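Long-range contact in putative exported protein (Bordetella pertussis Tohama I, PDB 2PFZ), which binds pyroglutamic acid as an extracytoplasmic solute receptor, probably delivering it to a tripartite ATP-independent periplasmic transporter: residues L19-V23 / K35-H39. Sequence-based numbering, arbitrary orientation.
Sequences LTQFV and KITLH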
# COMPACT_ATOMS: atom_id res chain seq x y z
N LEU A 19 -12.23 2.27 -5.92
CA LEU A 19 -12.49 3.72 -5.81
C LEU A 19 -13.62 4.14 -6.76
O LEU A 19 -14.42 5.03 -6.45
CB LEU A 19 -11.24 4.55 -6.14
CG LEU A 19 -10.22 4.68 -5.01
CD1 LEU A 19 -8.86 5.13 -5.59
CD2 LEU A 19 -10.71 5.69 -3.98
N THR A 20 -13.64 3.50 -7.93
CA THR A 20 -14.65 3.74 -8.97
C THR A 20 -16.05 3.38 -8.44
O THR A 20 -17.01 4.16 -8.60
CB THR A 20 -14.28 3.02 -10.29
OG1 THR A 20 -13.06 3.58 -10.79
CG2 THR A 20 -15.36 3.20 -11.36
N GLN A 21 -16.17 2.23 -7.78
CA GLN A 21 -17.43 1.86 -7.13
C GLN A 21 -17.77 2.78 -5.96
O GLN A 21 -18.94 3.11 -5.74
CB GLN A 21 -17.40 0.40 -6.66
CG GLN A 21 -18.78 -0.15 -6.22
CD GLN A 21 -19.89 0.11 -7.23
OE1 GLN A 21 -20.86 0.82 -6.93
NE2 GLN A 21 -19.75 -0.43 -8.43
N PHE A 22 -16.74 3.18 -5.21
CA PHE A 22 -16.87 4.11 -4.09
C PHE A 22 -17.50 5.42 -4.55
O PHE A 22 -18.46 5.89 -3.92
CB PHE A 22 -15.50 4.36 -3.46
CG PHE A 22 -15.45 5.56 -2.54
CD1 PHE A 22 -16.10 5.55 -1.32
CD2 PHE A 22 -14.69 6.69 -2.89
CE1 PHE A 22 -16.05 6.65 -0.47
CE2 PHE A 22 -14.65 7.81 -2.05
CZ PHE A 22 -15.32 7.79 -0.84
N VAL A 23 -17.00 5.99 -5.64
CA VAL A 23 -17.51 7.30 -6.06
C VAL A 23 -18.99 7.16 -6.50
O VAL A 23 -19.80 8.05 -6.23
CB VAL A 23 -16.62 8.05 -7.11
CG1 VAL A 23 -15.26 8.36 -6.57
CG2 VAL A 23 -16.48 7.25 -8.39
N LYS A 35 -20.40 14.69 -5.73
CA LYS A 35 -19.86 14.03 -6.92
C LYS A 35 -18.35 14.07 -6.87
O LYS A 35 -17.76 15.13 -6.81
CB LYS A 35 -20.36 14.67 -8.21
CG LYS A 35 -21.90 14.63 -8.33
CD LYS A 35 -22.34 14.25 -9.72
CE LYS A 35 -23.82 14.52 -9.93
NZ LYS A 35 -24.69 13.52 -9.26
N ILE A 36 -17.74 12.89 -6.88
CA ILE A 36 -16.29 12.80 -6.79
C ILE A 36 -15.70 12.38 -8.13
O ILE A 36 -16.11 11.37 -8.72
CB ILE A 36 -15.81 11.88 -5.65
CG1 ILE A 36 -16.33 12.37 -4.30
CG2 ILE A 36 -14.25 11.79 -5.62
CD1 ILE A 36 -16.26 11.31 -3.19
N THR A 37 -14.77 13.18 -8.61
CA THR A 37 -14.05 12.89 -9.81
C THR A 37 -12.71 12.28 -9.44
O THR A 37 -11.94 12.87 -8.66
CB THR A 37 -13.82 14.18 -10.62
OG1 THR A 37 -15.08 14.73 -10.98
CG2 THR A 37 -13.05 13.89 -11.90
N LEU A 38 -12.46 11.10 -10.00
CA LEU A 38 -11.21 10.38 -9.79
C LEU A 38 -10.19 10.79 -10.82
O LEU A 38 -10.50 10.87 -12.02
CB LEU A 38 -11.44 8.88 -9.94
CG LEU A 38 -12.18 8.11 -8.86
CD1 LEU A 38 -12.25 6.67 -9.34
CD2 LEU A 38 -11.44 8.19 -7.53
N HIS A 39 -8.96 11.02 -10.36
CA HIS A 39 -7.86 11.34 -11.26
C HIS A 39 -6.84 10.24 -11.14
O HIS A 39 -6.06 10.22 -10.19
CB HIS A 39 -7.25 12.67 -10.87
CG HIS A 39 -8.17 13.81 -11.15
ND1 HIS A 39 -9.11 14.25 -10.25
CD2 HIS A 39 -8.34 14.55 -12.27
CE1 HIS A 39 -9.80 15.25 -10.79
NE2 HIS A 39 -9.35 15.44 -12.01
O HOH W 1 -19.56 10.76 -6.12
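Val23, Leu19 and Phe22 of helix 14-30 pack against Ile36 and Leu38 in an apolar helix-on-strand contact within a beta-alpha-beta unit, where the helix links strand 2-6 to its parallel neighbour 35-39. The short segments run nearly antiparallel, at 162°, with their axes 9.0 Å apart. Alternation along the strand turns Ile36 and Leu38 toward the helix, and Val23 fits between them: its CG1, anti to the carbonyl carbon (chi1 -62°), lies 3.7 Å from Ile36 CB and 3.8 Å from Leu38 CG. Short, branched valine lets helix and strand approach closely here. One turn earlier on the helix, the forked end of Leu38 serves two residues: CD2 reaches Leu19 CB at 3.9 Å and CD1 meets Thr20 OG1 at 3.5 Å. This hydroxyl is already bonded to Val16 O, so it can lie beside a methyl. Beta-branched Ile36 suits a strand, and its longer arm extends CD1 obliquely to Phe22 CE2, 4.0 Å away; the flat ring also packs on helix 222-256 and edge-to-face with Tyr115. The side chains cohere through van der Waals contact and partial hydrophobic burial, while a water bridging Val23 O (2.7 Å) and Ile36 N (2.9 Å) adds a polar link between the backbones.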